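Chitin deacetylase 1 (Bombyx mori, PDB 5ZNT) removes acetyl groups from the N-acetylglucosamine residues of chitin with the help of a zinc ion, yielding chitosan and acetate. Local coordinates at residues A[240-254]-A[273-287]. Numbering follows the deposited sequence.
Sequences ILTGDQFYNFLNHNF and WLKNNPEFLEAFLYW
Leu250 packs its CB over one face of the Trp287 indole where helices 243-254 and 278-287 meet. With CG anti to the backbone N (chi1 -180°), the indole of Trp287 extends toward helix 243-254. CB lies 3.8 Å from Leu250 CD1. Leu250 lies over the five-membered ring, its CB 3.5 Å from that ring's centroid and only 7° off the normal, a CH-pi contact. At the pyrrole edge CD1 lies beside Asn251 OD1, and NE1 donates to the same oxygen, Asn251 OD1, at 3.0 Å, but the N-H...O angle of 128° makes this bond weak. Beyond it CZ2 reaches Phe254 CB at 4.0 Å. The indole is thus a knob in a hole formed by Tyr247, Leu250, Asn251 and Phe254. Replacing this indole by an alanine is likely to open a gap beside Leu250 and take from Asn251 OD1 its weak indole donor.

The helix axes approach to 8.4 Å. Both helices pack on the curled parallel sheet of the distorted (beta/alpha) barrel characteristic of CE4 deacetylases: Phe246, Leu250 and Trp287 touch strand 265-270, which lies between the helices in sequence, and Phe254, Phe284 and Trp287 touch strand 38-45. Close approach at the N-terminal end relies on small residues: Gly243 O is 3.3 Å from Ala283 CB, and Gly243, which has no side chain, lets its CA come within 3.7 Å of Glu279 O.

Phe246 forms the reciprocal knob, among Trp273, Phe280, Ala283 and Phe284. One face of its ring receives the edge of Trp273 in a T-shaped pair, while Leu250 CD1 of its own helix covers the opposite face. Phe280 O lies in plane at its edge, 3.6 Å from Phe246 CD2. On the outer side, the edge of Tyr286 points toward the face of Tyr247 in an offset edge-to-face pair; the Tyr247 hydroxyl is hydrogen-bonded to Glu290.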
loop_
_atom_site.group_PDB
_atom_site.type_symbol
_atom_site.label_atom_id
_atom_site.label_comp_id
_atom_site.label_asym_id
_atom_site.label_seq_id
_atom_site.Cartn_x
_atom_site.Cartn_y
_atom_site.Cartn_z
ATOM N N ILE A 240 -2.067 11.765 -18.570
ATOM C CA ILE A 240 -2.999 12.523 -17.737
ATOM C C ILE A 240 -2.413 13.913 -17.500
ATOM O O ILE A 240 -1.506 14.077 -16.682
ATOM C CB ILE A 240 -3.275 11.820 -16.404
ATOM C CG1 ILE A 240 -3.873 10.432 -16.620
ATOM C CG2 ILE A 240 -4.189 12.681 -15.525
ATOM C CD1 ILE A 240 -4.096 9.701 -15.313
ATOM N N LEU A 241 -2.957 14.922 -18.187
ATOM C CA LEU A 241 -2.420 16.275 -18.103
ATOM C C LEU A 241 -3.346 17.301 -17.465
ATOM O O LEU A 241 -2.850 18.326 -16.981
ATOM C CB LEU A 241 -2.029 16.777 -19.502
ATOM C CG LEU A 241 -1.008 15.867 -20.181
ATOM C CD1 LEU A 241 -1.071 16.060 -21.681
ATOM C CD2 LEU A 241 0.412 16.066 -19.627
ATOM N N THR A 242 -4.660 17.072 -17.442
ATOM C CA THR A 242 -5.593 18.022 -16.854
ATOM C C THR A 242 -6.422 17.357 -15.761
ATOM O O THR A 242 -6.533 16.123 -15.690
ATOM C CB THR A 242 -6.549 18.614 -17.902
ATOM O OG1 THR A 242 -7.529 17.633 -18.258
ATOM C CG2 THR A 242 -5.789 19.061 -19.151
ATOM N N GLY A 243 -7.015 18.205 -14.914
ATOM C CA GLY A 243 -7.940 17.716 -13.904
ATOM C C GLY A 243 -9.127 16.979 -14.486
ATOM O O GLY A 243 -9.560 15.961 -13.936
ATOM N N ASP A 244 -9.668 17.467 -15.607
ATOM C CA ASP A 244 -10.796 16.781 -16.237
ATOM C C ASP A 244 -10.412 15.387 -16.705
ATOM O O ASP A 244 -11.189 14.435 -16.546
ATOM C CB ASP A 244 -11.329 17.589 -17.420
ATOM C CG ASP A 244 -12.763 17.222 -17.759
ATOM O OD1 ASP A 244 -13.643 17.498 -16.907
ATOM O OD2 ASP A 244 -13.009 16.638 -18.851
ATOM N N GLN A 245 -9.232 15.253 -17.320
ATOM C CA GLN A 245 -8.777 13.933 -17.751
ATOM C C GLN A 245 -8.641 12.990 -16.562
ATOM O O GLN A 245 -9.041 11.823 -16.640
ATOM C CB GLN A 245 -7.443 14.037 -18.493
ATOM C CG GLN A 245 -7.514 14.733 -19.843
ATOM C CD GLN A 245 -6.132 15.043 -20.428
ATOM O OE1 GLN A 245 -5.118 14.978 -19.730
ATOM N NE2 GLN A 245 -6.097 15.399 -21.717
ATOM N N PHE A 246 -8.062 13.486 -15.462
ATOM C CA PHE A 246 -7.897 12.686 -14.251
ATOM C C PHE A 246 -9.249 12.266 -13.686
ATOM O O PHE A 246 -9.435 11.104 -13.301
ATOM C CB PHE A 246 -7.108 13.489 -13.212
ATOM C CG PHE A 246 -6.700 12.689 -11.985
ATOM C CD1 PHE A 246 -6.464 11.322 -12.069
ATOM C CD2 PHE A 246 -6.548 13.309 -10.762
ATOM C CE1 PHE A 246 -6.086 10.596 -10.951
ATOM C CE2 PHE A 246 -6.173 12.573 -9.624
ATOM C CZ PHE A 246 -5.951 11.222 -9.732
ATOM N N TYR A 247 -10.206 13.198 -13.646
ATOM C CA TYR A 247 -11.550 12.871 -13.173
ATOM C C TYR A 247 -12.169 11.752 -14.013
ATOM O O TYR A 247 -12.636 10.742 -13.474
ATOM C CB TYR A 247 -12.413 14.140 -13.163
ATOM C CG TYR A 247 -13.873 13.851 -12.870
ATOM C CD1 TYR A 247 -14.317 13.627 -11.565
ATOM C CD2 TYR A 247 -14.801 13.762 -13.907
ATOM C CE1 TYR A 247 -15.658 13.337 -11.306
ATOM C CE2 TYR A 247 -16.140 13.471 -13.660
ATOM C CZ TYR A 247 -16.557 13.263 -12.368
ATOM O OH TYR A 247 -17.876 12.966 -12.160
ATOM N N ASN A 248 -12.124 11.874 -15.343
ATOM C CA ASN A 248 -12.690 10.818 -16.185
ATOM C C ASN A 248 -11.913 9.515 -16.038
ATOM O O ASN A 248 -12.497 8.427 -16.048
ATOM C CB ASN A 248 -12.722 11.275 -17.647
ATOM C CG ASN A 248 -13.609 12.503 -17.850
ATOM O OD1 ASN A 248 -14.629 12.651 -17.187
ATOM N ND2 ASN A 248 -13.210 13.385 -18.744
ATOM N N PHE A 249 -10.593 9.611 -15.882
ATOM C CA PHE A 249 -9.768 8.429 -15.649
ATOM C C PHE A 249 -10.196 7.698 -14.374
ATOM O O PHE A 249 -10.325 6.464 -14.360
ATOM C CB PHE A 249 -8.308 8.889 -15.599
ATOM C CG PHE A 249 -7.338 7.871 -15.092
ATOM C CD1 PHE A 249 -6.725 6.987 -15.962
ATOM C CD2 PHE A 249 -6.996 7.838 -13.751
ATOM C CE1 PHE A 249 -5.797 6.079 -15.506
ATOM C CE2 PHE A 249 -6.062 6.919 -13.278
ATOM C CZ PHE A 249 -5.467 6.045 -14.160
ATOM N N LEU A 250 -10.465 8.442 -13.301
ATOM C CA LEU A 250 -10.931 7.805 -12.072
ATOM C C LEU A 250 -12.297 7.154 -12.261
ATOM O O LEU A 250 -12.520 6.037 -11.788
ATOM C CB LEU A 250 -10.987 8.825 -10.942
ATOM C CG LEU A 250 -9.639 9.351 -10.463
ATOM C CD1 LEU A 250 -9.876 10.651 -9.717
ATOM C CD2 LEU A 250 -8.916 8.321 -9.576
ATOM N N ASN A 251 -13.228 7.834 -12.939
ATOM C CA ASN A 251 -14.540 7.230 -13.182
ATOM C C ASN A 251 -14.437 5.981 -14.036
ATOM O O ASN A 251 -15.079 4.970 -13.734
ATOM C CB ASN A 251 -15.465 8.225 -13.853
ATOM C CG ASN A 251 -16.142 9.115 -12.865
ATOM O OD1 ASN A 251 -16.238 8.787 -11.675
ATOM N ND2 ASN A 251 -16.609 10.255 -13.333
ATOM N N HIS A 252 -13.642 6.035 -15.117
ATOM C CA HIS A 252 -13.543 4.888 -16.021
ATOM C C HIS A 252 -12.985 3.671 -15.300
ATOM O O HIS A 252 -13.499 2.557 -15.454
ATOM C CB HIS A 252 -12.674 5.234 -17.237
ATOM C CG HIS A 252 -12.332 4.052 -18.093
ATOM N ND1 HIS A 252 -13.289 3.197 -18.603
ATOM C CD2 HIS A 252 -11.139 3.572 -18.516
ATOM C CE1 HIS A 252 -12.696 2.241 -19.301
ATOM N NE2 HIS A 252 -11.389 2.441 -19.256
ATOM N N ASN A 253 -11.935 3.856 -14.494
ATOM C CA ASN A 253 -11.358 2.691 -13.838
ATOM C C ASN A 253 -12.189 2.246 -12.639
ATOM O O ASN A 253 -12.260 1.046 -12.347
ATOM C CB ASN A 253 -9.901 2.981 -13.471
ATOM C CG ASN A 253 -8.994 2.920 -14.690
ATOM O OD1 ASN A 253 -8.737 1.844 -15.220
ATOM N ND2 ASN A 253 -8.528 4.070 -15.146
ATOM N N PHE A 254 -12.840 3.175 -11.949
ATOM C CA PHE A 254 -13.834 2.758 -10.967
ATOM C C PHE A 254 -14.878 1.845 -11.618
ATOM O O PHE A 254 -15.170 0.757 -11.112
ATOM C CB PHE A 254 -14.498 3.986 -10.335
ATOM C CG PHE A 254 -15.616 3.635 -9.378
ATOM C CD1 PHE A 254 -15.354 3.418 -8.035
ATOM C CD2 PHE A 254 -16.928 3.506 -9.832
ATOM C CE1 PHE A 254 -16.369 3.070 -7.158
ATOM C CE2 PHE A 254 -17.957 3.170 -8.955
ATOM C CZ PHE A 254 -17.683 2.955 -7.627
ATOM N N TRP A 273 3.050 14.425 -6.473
ATOM C CA TRP A 273 2.277 14.518 -7.709
ATOM C C TRP A 273 0.957 15.254 -7.482
ATOM O O TRP A 273 0.569 16.106 -8.287
ATOM C CB TRP A 273 2.045 13.114 -8.264
ATOM C CG TRP A 273 1.334 13.030 -9.611
ATOM C CD1 TRP A 273 1.912 13.097 -10.861
ATOM C CD2 TRP A 273 -0.073 12.843 -9.834
ATOM N NE1 TRP A 273 0.947 12.954 -11.837
ATOM C CE2 TRP A 273 -0.276 12.804 -11.239
ATOM C CE3 TRP A 273 -1.182 12.696 -8.987
ATOM C CZ2 TRP A 273 -1.539 12.624 -11.809
ATOM C CZ3 TRP A 273 -2.428 12.523 -9.552
ATOM C CH2 TRP A 273 -2.601 12.491 -10.955
ATOM N N LEU A 274 0.272 14.968 -6.365
ATOM C CA LEU A 274 -0.945 15.707 -6.025
ATOM C C LEU A 274 -0.627 17.140 -5.620
ATOM O O LEU A 274 -1.328 18.079 -6.013
ATOM C CB LEU A 274 -1.695 15.006 -4.884
ATOM C CG LEU A 274 -2.389 13.707 -5.263
ATOM C CD1 LEU A 274 -2.868 12.940 -4.010
ATOM C CD2 LEU A 274 -3.563 13.980 -6.256
ATOM N N LYS A 275 0.418 17.329 -4.823
ATOM C CA LYS A 275 0.726 18.657 -4.318
ATOM C C LYS A 275 1.201 19.583 -5.428
ATOM O O LYS A 275 0.826 20.762 -5.467
ATOM C CB LYS A 275 1.770 18.567 -3.210
ATOM C CG LYS A 275 1.991 19.916 -2.553
ATOM C CD LYS A 275 2.835 19.809 -1.327
ATOM C CE LYS A 275 2.946 21.155 -0.657
ATOM N NZ LYS A 275 3.895 21.066 0.465
ATOM N N ASN A 276 2.018 19.073 -6.346
ATOM C CA ASN A 276 2.589 19.940 -7.365
ATOM C C ASN A 276 1.608 20.255 -8.481
ATOM O O ASN A 276 1.896 21.121 -9.314
ATOM C CB ASN A 276 3.865 19.314 -7.951
ATOM C CG ASN A 276 4.972 19.138 -6.902
ATOM O OD1 ASN A 276 4.881 19.647 -5.780
ATOM N ND2 ASN A 276 6.015 18.420 -7.268
ATOM N N ASN A 277 0.460 19.582 -8.515
ATOM C CA ASN A 277 -0.543 19.768 -9.559
ATOM C C ASN A 277 -1.887 20.043 -8.898
ATOM O O ASN A 277 -2.727 19.143 -8.799
ATOM C CB ASN A 277 -0.640 18.540 -10.462
ATOM C CG ASN A 277 0.667 18.219 -11.192
ATOM O OD1 ASN A 277 0.964 18.837 -12.218
ATOM N ND2 ASN A 277 1.427 17.219 -10.695
ATOM N N PRO A 278 -2.120 21.267 -8.424
ATOM C CA PRO A 278 -3.412 21.571 -7.773
ATOM C C PRO A 278 -4.673 21.091 -8.504
ATOM O O PRO A 278 -5.633 20.684 -7.828
ATOM C CB PRO A 278 -3.383 23.101 -7.661
ATOM C CG PRO A 278 -1.941 23.423 -7.492
ATOM C CD PRO A 278 -1.175 22.396 -8.314
ATOM N N GLU A 279 -4.720 21.111 -9.844
ATOM C CA GLU A 279 -5.921 20.622 -10.524
ATOM C C GLU A 279 -6.101 19.118 -10.340
ATOM O O GLU A 279 -7.229 18.613 -10.405
ATOM C CB GLU A 279 -5.888 20.979 -12.013
ATOM C CG GLU A 279 -4.699 20.358 -12.711
ATOM C CD GLU A 279 -3.322 21.008 -12.500
ATOM O OE1 GLU A 279 -2.326 20.555 -13.193
ATOM O OE2 GLU A 279 -3.130 21.989 -11.691
ATOM N N PHE A 280 -5.011 18.381 -10.145
ATOM C CA PHE A 280 -5.162 16.955 -9.884
ATOM C C PHE A 280 -5.735 16.729 -8.493
ATOM O O PHE A 280 -6.660 15.924 -8.318
ATOM C CB PHE A 280 -3.828 16.211 -10.046
ATOM C CG PHE A 280 -3.270 16.227 -11.464
ATOM C CD1 PHE A 280 -4.067 16.575 -12.547
ATOM C CD2 PHE A 280 -1.950 15.877 -11.706
ATOM C CE1 PHE A 280 -3.546 16.585 -13.850
ATOM C CE2 PHE A 280 -1.427 15.877 -12.994
ATOM C CZ PHE A 280 -2.225 16.229 -14.069
ATOM N N LEU A 281 -5.205 17.433 -7.495
ATOM C CA LEU A 281 -5.771 17.326 -6.160
ATOM C C LEU A 281 -7.240 17.734 -6.162
ATOM O O LEU A 281 -8.077 17.045 -5.575
ATOM C CB LEU A 281 -4.989 18.186 -5.169
ATOM C CG LEU A 281 -5.519 18.160 -3.732
ATOM C CD1 LEU A 281 -5.439 16.719 -3.183
ATOM C CD2 LEU A 281 -4.755 19.118 -2.847
ATOM N N GLU A 282 -7.570 18.844 -6.834
ATOM C CA GLU A 282 -8.957 19.301 -6.863
ATOM C C GLU A 282 -9.865 18.265 -7.515
ATOM O O GLU A 282 -10.946 17.965 -6.997
ATOM C CB GLU A 282 -9.057 20.641 -7.593
ATOM C CG GLU A 282 -10.501 21.065 -7.861
ATOM C CD GLU A 282 -10.609 22.416 -8.544
ATOM O OE1 GLU A 282 -10.000 23.389 -8.049
ATOM O OE2 GLU A 282 -11.291 22.500 -9.582
ATOM N N ALA A 283 -9.435 17.691 -8.638
ATOM C CA ALA A 283 -10.228 16.664 -9.302
ATOM C C ALA A 283 -10.353 15.415 -8.436
ATOM O O ALA A 283 -11.414 14.779 -8.397
ATOM C CB ALA A 283 -9.611 16.324 -10.662
ATOM N N PHE A 284 -9.287 15.050 -7.731
ATOM C CA PHE A 284 -9.320 13.854 -6.899
ATOM C C PHE A 284 -10.323 14.016 -5.760
ATOM O O PHE A 284 -11.111 13.108 -5.472
ATOM C CB PHE A 284 -7.918 13.583 -6.344
ATOM C CG PHE A 284 -7.810 12.333 -5.515
ATOM C CD1 PHE A 284 -8.373 11.140 -5.948
ATOM C CD2 PHE A 284 -7.130 12.351 -4.316
ATOM C CE1 PHE A 284 -8.265 9.978 -5.183
ATOM C CE2 PHE A 284 -7.011 11.194 -3.542
ATOM C CZ PHE A 284 -7.581 10.006 -3.983
ATOM N N LEU A 285 -10.272 15.151 -5.070
ATOM C CA LEU A 285 -11.199 15.385 -3.973
ATOM C C LEU A 285 -12.639 15.492 -4.478
ATOM O O LEU A 285 -13.562 14.942 -3.861
ATOM C CB LEU A 285 -10.782 16.639 -3.214
ATOM C CG LEU A 285 -9.408 16.486 -2.554
ATOM C CD1 LEU A 285 -9.054 17.697 -1.723
ATOM C CD2 LEU A 285 -9.366 15.200 -1.705
ATOM N N TYR A 286 -12.850 16.192 -5.594
ATOM C CA TYR A 286 -14.179 16.227 -6.193
ATOM C C TYR A 286 -14.691 14.814 -6.436
ATOM O O TYR A 286 -15.829 14.476 -6.076
ATOM C CB TYR A 286 -14.142 17.020 -7.499
ATOM C CG TYR A 286 -15.502 17.198 -8.126
ATOM C CD1 TYR A 286 -16.074 16.183 -8.882
ATOM C CD2 TYR A 286 -16.214 18.379 -7.961
ATOM C CE1 TYR A 286 -17.326 16.328 -9.451
ATOM C CE2 TYR A 286 -17.469 18.542 -8.535
ATOM C CZ TYR A 286 -18.022 17.512 -9.272
ATOM O OH TYR A 286 -19.277 17.655 -9.845
ATOM N N TRP A 287 -13.849 13.972 -7.040
ATOM C CA TRP A 287 -14.221 12.591 -7.316
ATOM C C TRP A 287 -14.552 11.830 -6.036
ATOM O O TRP A 287 -15.590 11.155 -5.953
ATOM C CB TRP A 287 -13.088 11.900 -8.081
ATOM C CG TRP A 287 -13.394 10.484 -8.405
ATOM C CD1 TRP A 287 -14.195 10.032 -9.429
ATOM C CD2 TRP A 287 -12.923 9.314 -7.715
ATOM N NE1 TRP A 287 -14.253 8.665 -9.408
ATOM C CE2 TRP A 287 -13.481 8.196 -8.374
ATOM C CE3 TRP A 287 -12.087 9.101 -6.602
ATOM C CZ2 TRP A 287 -13.234 6.891 -7.970
ATOM C CZ3 TRP A 287 -11.842 7.799 -6.205
ATOM C CH2 TRP A 287 -12.425 6.711 -6.881
HETATM O O HOH W 1 -19.872 15.698 -11.764
#